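PDB 3KQF: enoyl-CoA hydratase/isomerase family protein from Bacillus anthracis, which probably catalyses the reversible addition of water across the double bond of 2-enoyl-CoA thioesters, as enoyl-CoA hydratases of the crotonase superfamily do. Local coordinates for residues P17-I22 and V56-G61; E64-A69 and N110-G115; P104-I109 and F126-E131. All blocks are in the same frame, centred on the assembly; numbering follows the deposited sequence. Where two conformers were deposited one is given.

Contact 1 of 3, residues P17-I22 and V56-G61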
loop_
_atom_site.group_PDB
_atom_site.type_symbol
_atom_site.label_atom_id
_atom_site.label_comp_id
_atom_site.label_asym_id
_atom_site.label_seq_id
_atom_site.Cartn_x
_atom_site.Cartn_y
_atom_site.Cartn_z
ATOM N N PRO A 17 -6.527 18.494 28.363
ATOM C CA PRO A 17 -7.893 17.932 28.375
ATOM C C PRO A 17 -8.196 16.957 27.221
ATOM O O PRO A 17 -7.863 17.242 26.063
ATOM C CB PRO A 17 -8.777 19.169 28.265
ATOM C CG PRO A 17 -7.967 20.261 28.852
ATOM C CD PRO A 17 -6.542 19.960 28.541
ATOM N N HIS A 18 -8.818 15.825 27.566
ATOM C CA HIS A 18 -9.163 14.737 26.631
ATOM C C HIS A 18 -7.941 14.017 26.039
ATOM O O HIS A 18 -8.093 13.098 25.229
ATOM C CB HIS A 18 -10.056 15.215 25.478
ATOM C CG HIS A 18 -11.311 15.904 25.911
ATOM N ND1 HIS A 18 -11.584 17.215 25.585
ATOM C CD2 HIS A 18 -12.357 15.475 26.651
ATOM C CE1 HIS A 18 -12.750 17.558 26.097
ATOM N NE2 HIS A 18 -13.238 16.523 26.753
ATOM N N VAL A 19 -6.736 14.434 26.421
ATOM C CA VAL A 19 -5.507 13.819 25.882
ATOM C C VAL A 19 -4.610 13.294 26.991
ATOM O O VAL A 19 -4.356 14.002 27.970
ATOM C CB VAL A 19 -4.697 14.838 25.045
ATOM C CG1 VAL A 19 -3.400 14.214 24.509
ATOM C CG2 VAL A 19 -5.558 15.360 23.891
ATOM N N VAL A 20 -4.149 12.045 26.845
ATOM C CA VAL A 20 -3.233 11.439 27.800
ATOM C C VAL A 20 -1.924 11.160 27.073
ATOM O O VAL A 20 -1.946 10.694 25.933
ATOM C CB VAL A 20 -3.796 10.129 28.440
ATOM C CG1 VAL A 20 -4.049 9.082 27.417
ATOM C CG2 VAL A 20 -2.841 9.620 29.547
ATOM N N LYS A 21 -0.804 11.477 27.711
ATOM C CA LYS A 21 0.531 11.261 27.128
ATOM C C LYS A 21 1.255 10.267 27.998
ATOM O O LYS A 21 1.456 10.516 29.196
ATOM C CB LYS A 21 1.328 12.576 27.066
ATOM C CG LYS A 21 2.713 12.430 26.452
ATOM C CD LYS A 21 3.532 13.716 26.448
ATOM C CE LYS A 21 3.967 14.117 27.842
ATOM N NZ LYS A 21 4.996 15.179 27.809
ATOM N N ILE A 22 1.603 9.125 27.414
ATOM C CA ILE A 22 2.328 8.079 28.104
ATOM C C ILE A 22 3.786 8.151 27.652
ATOM O O ILE A 22 4.052 8.137 26.457
ATOM C CB ILE A 22 1.786 6.688 27.744
ATOM C CG1 ILE A 22 0.281 6.600 28.038
ATOM C CG2 ILE A 22 2.550 5.626 28.512
ATOM C CD1 ILE A 22 -0.357 5.302 27.597
ATOM N N VAL A 56 -7.795 10.927 22.975
ATOM C CA VAL A 56 -6.607 10.663 22.187
ATOM C C VAL A 56 -5.490 10.368 23.153
ATOM O O VAL A 56 -5.423 10.954 24.265
ATOM C CB VAL A 56 -6.167 11.899 21.337
ATOM C CG1 VAL A 56 -4.970 11.550 20.463
ATOM C CG2 VAL A 56 -7.298 12.428 20.469
ATOM N N VAL A 57 -4.592 9.505 22.706
ATOM C CA VAL A 57 -3.426 9.108 23.463
ATOM C C VAL A 57 -2.149 9.415 22.672
ATOM O O VAL A 57 -2.076 9.200 21.438
ATOM C CB VAL A 57 -3.452 7.564 23.723
ATOM C CG1 VAL A 57 -2.187 7.107 24.475
ATOM C CG2 VAL A 57 -4.728 7.173 24.482
ATOM N N ILE A 58 -1.146 9.908 23.379
ATOM C CA ILE A 58 0.178 10.141 22.780
ATOM C C ILE A 58 1.174 9.197 23.472
ATOM O O ILE A 58 1.192 9.109 24.702
ATOM C CB ILE A 58 0.642 11.603 22.952
ATOM C CG1 ILE A 58 -0.292 12.542 22.212
ATOM C CG2 ILE A 58 2.082 11.767 22.414
ATOM C CD1 ILE A 58 -0.119 14.034 22.598
ATOM N N LEU A 59 1.982 8.499 22.682
ATOM C CA LEU A 59 2.976 7.580 23.212
ATOM C C LEU A 59 4.347 8.115 22.813
ATOM O O LEU A 59 4.603 8.349 21.633
ATOM C CB LEU A 59 2.742 6.173 22.654
ATOM C CG LEU A 59 3.598 5.035 23.212
ATOM C CD1 LEU A 59 3.497 4.969 24.735
ATOM C CD2 LEU A 59 3.187 3.690 22.571
ATOM N N THR A 60 5.227 8.300 23.791
ATOM C CA THR A 60 6.565 8.847 23.529
ATOM C C THR A 60 7.597 8.295 24.514
ATOM O O THR A 60 7.267 7.481 25.382
ATOM C CB THR A 60 6.519 10.408 23.580
ATOM O OG1 THR A 60 7.680 10.973 22.960
ATOM C CG2 THR A 60 6.389 10.932 25.030
ATOM N N GLY A 61 8.855 8.683 24.317
ATOM C CA GLY A 61 9.941 8.312 25.204
ATOM C C GLY A 61 10.504 9.517 25.943
ATOM O O GLY A 61 10.411 10.669 25.478
#
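Ile22 and Ile58 lie on neighbouring parallel strands and show how a backbone ladder and two layers of side chains are built together. The N-H of Ile22 reaches Ile58 O at 2.7 Å, and one step further on Thr60 N gives its hydrogen to Ile22 O at 2.9 Å. Val20, two residues earlier, does the same, donating to Val56 O and accepting from Ile58 N, while Val56 N reaches back to His18 O at the entry of the ladder. Alpha-carbon hydrogens add weaker C-H...O contacts, as from Lys21 CA to Ile58 O at 3.3 Å. The strand axes run 18° from parallel.

Both strands belong to a beta-alpha-beta crossover of the crotonase fold, in which helix 35-49 returns the chain from strand 19-24 to strand 56-61. That helix packs on the face carrying Val20, Ile22 and Val57, with Ile48 touching all three. Here the CG1 branch of Ile22, anti to its carbonyl carbon (chi1 -56°), brings CD1 obliquely toward Val57, 4.0 Å from its CG1. Val20 stands beside Val57, pointing the same way, with its CG1 3.6 Å from Val57 CG2.

On the other face, Val19, Val56 and Ile58 meet Ala201 of helix 193-206. Ile58 sends CD1 slantwise to Val19 CG1, 3.8 Å away, and turns its other branch, CG2, to the aliphatic CG of Lys21 at 4.1 Å. Val56 is placed next to Val19, its CB 4.3 Å from Val19 CG2, and also meets Ile106 of the next strand. Lys21 lends only its inner methylenes to this layer; a bend at chi3 (70°) leads the chain away, and its NZ forms a salt bridge with Glu194.

Contact 2 of 3, residues E64-A69 and N110-G115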
loop_
_atom_site.group_PDB
_atom_site.type_symbol
_atom_site.label_atom_id
_atom_site.label_comp_id
_atom_site.label_asym_id
_atom_site.label_seq_id
_atom_site.Cartn_x
_atom_site.Cartn_y
_atom_site.Cartn_z
ATOM N N GLU A 64 15.986 12.926 24.914
ATOM C CA GLU A 64 16.138 13.346 23.531
ATOM C C GLU A 64 16.996 12.379 22.713
ATOM O O GLU A 64 17.390 12.705 21.592
ATOM C CB GLU A 64 16.749 14.751 23.482
ATOM C CG GLU A 64 16.250 15.690 24.604
ATOM C CD GLU A 64 14.733 15.763 24.695
ATOM O OE1 GLU A 64 14.066 15.666 23.642
ATOM O OE2 GLU A 64 14.203 15.918 25.821
ATOM N N LYS A 65 17.277 11.191 23.246
ATOM C CA LYS A 65 18.085 10.215 22.510
ATOM C C LYS A 65 17.326 8.971 22.054
ATOM O O LYS A 65 17.633 8.417 21.001
ATOM C CB LYS A 65 19.327 9.788 23.315
ATOM C CG LYS A 65 20.377 10.913 23.460
ATOM C CD LYS A 65 21.716 10.405 24.003
ATOM C CE LYS A 65 22.780 11.507 23.956
ATOM N NZ LYS A 65 24.108 11.093 24.505
ATOM N N ALA A 66 16.336 8.536 22.823
ATOM C CA ALA A 66 15.636 7.319 22.466
ATOM C C ALA A 66 14.140 7.328 22.720
ATOM O O ALA A 66 13.668 7.747 23.776
ATOM C CB ALA A 66 16.277 6.125 23.205
ATOM N N PHE A 67 13.394 6.900 21.703
ATOM C CA PHE A 67 11.961 6.660 21.838
ATOM C C PHE A 67 11.861 5.303 22.543
ATOM O O PHE A 67 11.225 5.157 23.594
ATOM C CB PHE A 67 11.303 6.614 20.446
ATOM C CG PHE A 67 9.897 6.090 20.427
ATOM C CD1 PHE A 67 8.831 6.877 20.842
ATOM C CD2 PHE A 67 9.626 4.815 19.939
ATOM C CE1 PHE A 67 7.530 6.399 20.797
ATOM C CE2 PHE A 67 8.304 4.341 19.884
ATOM C CZ PHE A 67 7.271 5.134 20.316
ATOM N N CYS A 68 12.505 4.309 21.951
ATOM C CA CYS A 68 12.499 2.942 22.480
ATOM C C CYS A 68 13.528 2.090 21.732
ATOM O O CYS A 68 13.401 1.847 20.529
ATOM C CB CYS A 68 11.106 2.333 22.368
ATOM S SG CYS A 68 11.090 0.590 22.925
ATOM N N ALA A 69 14.548 1.626 22.452
ATOM C CA ALA A 69 15.620 0.832 21.850
ATOM C C ALA A 69 15.210 -0.606 21.590
ATOM O O ALA A 69 16.015 -1.388 21.091
ATOM C CB ALA A 69 16.866 0.861 22.734
ATOM N N ASN A 110 10.802 10.552 19.565
ATOM C CA ASN A 110 11.782 11.531 20.013
ATOM C C ASN A 110 13.241 11.131 19.826
ATOM O O ASN A 110 14.136 11.920 20.105
ATOM C CB ASN A 110 11.547 11.817 21.505
ATOM C CG ASN A 110 11.644 10.552 22.371
ATOM O OD1 ASN A 110 10.816 9.641 22.264
ATOM N ND2 ASN A 110 12.638 10.518 23.264
ATOM N N GLY A 111 13.487 9.905 19.379
ATOM C CA GLY A 111 14.857 9.431 19.199
ATOM C C GLY A 111 14.853 8.069 18.552
ATOM O O GLY A 111 13.921 7.734 17.828
ATOM N N ILE A 112 15.897 7.276 18.812
ATOM C CA ILE A 112 15.990 5.942 18.213
ATOM C C ILE A 112 14.758 5.102 18.530
ATOM O O ILE A 112 14.212 5.147 19.629
ATOM C CB ILE A 112 17.284 5.149 18.596
ATOM C CG1 ILE A 112 17.416 4.947 20.109
ATOM C CG2 ILE A 112 18.540 5.844 18.026
ATOM C CD1 ILE A 112 18.404 3.845 20.481
ATOM N N ALA A 113 14.323 4.345 17.533
ATOM C CA ALA A 113 13.164 3.463 17.643
ATOM C C ALA A 113 13.576 2.224 16.894
ATOM O O ALA A 113 13.395 2.130 15.673
ATOM C CB ALA A 113 11.932 4.102 16.994
ATOM N N LEU A 114 14.096 1.254 17.623
ATOM C CA LEU A 114 14.670 0.078 16.989
ATOM C C LEU A 114 14.065 -1.182 17.459
ATOM O O LEU A 114 13.804 -1.331 18.650
ATOM C CB LEU A 114 16.152 0.024 17.300
ATOM C CG LEU A 114 16.967 1.246 16.927
ATOM C CD1 LEU A 114 18.370 1.083 17.501
ATOM C CD2 LEU A 114 16.992 1.460 15.414
ATOM N N GLY A 115 13.810 -2.076 16.507
ATOM C CA GLY A 115 13.251 -3.394 16.799
ATOM C C GLY A 115 11.875 -3.213 17.416
ATOM O O GLY A 115 10.979 -2.610 16.793
HETATM O O HOH W 1 16.465 12.383 18.596
#
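A beta bulge joins Ala66, Phe67 and Cys68 to Ile112 and Ala113, where the loop after strand 56-61 runs beside strand 112-114, just ahead of the glycine-rich start of helix 116-123. Phe67 has a helix-like backbone (psi -55°), which turns two successive N-H groups to one acceptor: Ile112 O takes Phe67 N at 2.8 Å and Cys68 N at 3.0 Å, the second bond being much the straighter. The pairing thereby slips by one residue, then resumes as Leu114 N binds Cys68 O. Before the bulge, Ile112 N binds Lys65 O, and Gly111, without a side chain, lets its CA come within 4.0 Å of Ala66 CA.

Asn110 supplies the side-chain grip. Its ND2 sits above the carbonyl plane of Ala66, 3.0 Å from Ala66 O, and also binds Gly63 O; its OD1 receives Gly61 N. That OD1 lies in the plane of the Phe67 ring, at the edge, 3.7 Å from CD1, while Phe67 CD2 meets Ala113 CB at 3.8 Å. A water donates to both Glu64 O and Asn110 O.

In crotonases, peptide N-H groups from the loop after the strand and from the glycine-rich helix start form the oxyanion hole for the thioester carbonyl, probably here too. With both ends of the buried amide engaged, its flip state is defined, and the largely main-chain bonding probably helps set the spacing of these two segments.

Contact 3 of 3, residues P104-I109 and F126-E131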
loop_
_atom_site.group_PDB
_atom_site.type_symbol
_atom_site.label_atom_id
_atom_site.label_comp_id
_atom_site.label_asym_id
_atom_site.label_seq_id
_atom_site.Cartn_x
_atom_site.Cartn_y
_atom_site.Cartn_z
ATOM N N PRO A 104 -7.661 7.059 19.172
ATOM C CA PRO A 104 -6.481 7.131 18.300
ATOM C C PRO A 104 -5.209 7.235 19.178
ATOM O O PRO A 104 -5.232 7.872 20.247
ATOM C CB PRO A 104 -6.698 8.438 17.540
ATOM C CG PRO A 104 -8.157 8.592 17.473
ATOM C CD PRO A 104 -8.636 8.114 18.832
ATOM N N VAL A 105 -4.114 6.639 18.722
ATOM C CA VAL A 105 -2.855 6.665 19.443
ATOM C C VAL A 105 -1.802 7.211 18.503
ATOM O O VAL A 105 -1.641 6.711 17.375
ATOM C CB VAL A 105 -2.442 5.223 19.958
ATOM C CG1 VAL A 105 -1.102 5.269 20.678
ATOM C CG2 VAL A 105 -3.552 4.592 20.831
ATOM N N ILE A 106 -1.146 8.283 18.928
ATOM C CA ILE A 106 -0.115 8.957 18.141
ATOM C C ILE A 106 1.232 8.675 18.748
ATOM O O ILE A 106 1.419 8.861 19.945
ATOM C CB ILE A 106 -0.344 10.501 18.146
ATOM C CG1 ILE A 106 -1.770 10.835 17.658
ATOM C CG2 ILE A 106 0.689 11.191 17.302
ATOM C CD1 ILE A 106 -2.130 12.356 17.723
ATOM N N ALA A 107 2.157 8.174 17.935
ATOM C CA ALA A 107 3.513 7.948 18.368
ATOM C C ALA A 107 4.319 9.228 18.133
ATOM O O ALA A 107 4.293 9.798 17.030
ATOM C CB ALA A 107 4.153 6.772 17.587
ATOM N N ALA A 108 4.982 9.722 19.176
ATOM C CA ALA A 108 5.853 10.891 19.068
ATOM C C ALA A 108 7.259 10.334 19.276
ATOM O O ALA A 108 7.706 10.121 20.423
ATOM C CB ALA A 108 5.497 11.968 20.119
ATOM N N ILE A 109 7.939 10.083 18.156
ATOM C CA ILE A 109 9.240 9.421 18.136
ATOM C C ILE A 109 10.352 10.450 18.317
ATOM O O ILE A 109 10.755 11.129 17.381
ATOM C CB ILE A 109 9.403 8.590 16.834
ATOM C CG1 ILE A 109 8.143 7.737 16.604
ATOM C CG2 ILE A 109 10.657 7.692 16.914
ATOM C CD1 ILE A 109 8.115 6.939 15.290
ATOM N N PHE A 126 -0.927 6.570 13.941
ATOM C CA PHE A 126 0.037 7.277 13.079
ATOM C C PHE A 126 1.198 7.803 13.909
ATOM O O PHE A 126 1.157 7.774 15.155
ATOM C CB PHE A 126 -0.590 8.316 12.127
ATOM C CG PHE A 126 -1.296 9.427 12.814
ATOM C CD1 PHE A 126 -0.625 10.605 13.133
ATOM C CD2 PHE A 126 -2.637 9.305 13.126
ATOM C CE1 PHE A 126 -1.279 11.634 13.766
ATOM C CE2 PHE A 126 -3.310 10.343 13.750
ATOM C CZ PHE A 126 -2.631 11.510 14.073
ATOM N N ARG A 127 2.229 8.264 13.201
ATOM C CA ARG A 127 3.506 8.605 13.775
ATOM C C ARG A 127 4.057 9.978 13.396
ATOM O O ARG A 127 3.987 10.404 12.242
ATOM C CB ARG A 127 4.488 7.534 13.257
ATOM C CG ARG A 127 4.230 6.119 13.778
ATOM C CD ARG A 127 4.519 5.005 12.742
ATOM N NE ARG A 127 3.497 5.030 11.692
ATOM C CZ ARG A 127 2.258 4.522 11.818
ATOM N NH1 ARG A 127 1.391 4.638 10.824
ATOM N NH2 ARG A 127 1.882 3.920 12.933
ATOM N N ILE A 128 4.580 10.670 14.400
ATOM C CA ILE A 128 5.270 11.958 14.214
ATOM C C ILE A 128 6.690 11.681 14.710
ATOM O O ILE A 128 6.862 11.194 15.833
ATOM C CB ILE A 128 4.702 13.078 15.063
ATOM C CG1 ILE A 128 3.195 13.250 14.858
ATOM C CG2 ILE A 128 5.458 14.422 14.759
ATOM C CD1 ILE A 128 2.581 14.207 15.853
ATOM N N ALA A 129 7.695 11.982 13.903
ATOM C CA ALA A 129 9.097 11.769 14.281
ATOM C C ALA A 129 9.934 13.037 14.365
ATOM O O ALA A 129 9.771 13.946 13.575
ATOM C CB ALA A 129 9.762 10.858 13.292
ATOM N N ALA A 130 10.884 13.034 15.295
ATOM C CA ALA A 130 11.853 14.097 15.409
ATOM C C ALA A 130 12.763 13.964 14.196
ATOM O O ALA A 130 13.021 12.838 13.745
ATOM C CB ALA A 130 12.683 13.943 16.689
ATOM N N GLU A 131 13.253 15.093 13.687
ATOM C CA GLU A 131 14.188 15.110 12.552
ATOM C C GLU A 131 15.394 14.239 12.832
ATOM O O GLU A 131 15.982 13.673 11.907
ATOM C CB GLU A 131 14.701 16.545 12.249
ATOM C CG GLU A 131 13.725 17.442 11.510
ATOM C CD GLU A 131 14.313 18.815 11.172
ATOM O OE1 GLU A 131 14.769 19.522 12.093
ATOM O OE2 GLU A 131 14.300 19.197 9.982
#
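The Phe126 ring lies alongside Ile106, the two side chains pointing the same way, with ring atom CZ 3.7 Å from Ile106 CG1 and 3.8 Å from its CD1. They stand on parallel neighbours in the main sheet of the crotonase fold, strands connected through strand 112-114 and helix 116-123. Setting CG between the backbone N and the carbonyl carbon (chi1 61°) leans the ring toward the neighbouring strand. Ile200 and Ile204 of helix 193-206 and Phe186 of the next strand also pack on the ring. The other flat group, the guanidinium of Arg127, leaves the contact: its NH2 binds Ser121 O and Cys124 O and its NH1 forms a salt bridge with Glu185.

The strand axes run 13° apart, and the ladder is regular: Phe126 O accepts from Ala107 N, Ala107 O from Ile128 N at 2.8 Å, and Ile128 O from Ile109 N.

Ile128 shares the face of Phe126 and Ile106, bringing CD1 slantwise to Ile106 CG2 at 3.8 Å; the CG1-CD1 branch of Ile106 lies nearest the ring. The opposite face carries Ala107 and Ile109: the Ala107 methyl rests 3.9 Å from Arg127 CG, and Ile109 CB meets Ala129 CB. Toward the subunit interface, Gly161 of the second subunit packs on Phe126 and Arg127. At the far end the ladder closes with Ala130 N on Ile109 O at 2.8 Å, while Ala130 CB comes to 3.5 Å from the same oxygen.

Overall arrangement
Contacts 1 and 3 are buried ladders of one sheet, their centres about 11 Å apart, and strands 56-61 and 105-109 pair with each other between them through Leu59 N and Ile106 O. Both are regular and flanked by helix 193-206, but contact 3 lies nearer the chain centre and reaches a second subunit. Contact 2, still largely buried but with exposed residues at its margin, holds the chain where it leaves two of those strands. Its chemistry is accordingly irregular: a bulge, a bridging water and an asparagine amide in place of even rungs, though some apolar touches remain. Phe67 ties it to both ladders, packing against Leu59 O of contact 1 and against Ala108 and Ile109 of contact 3.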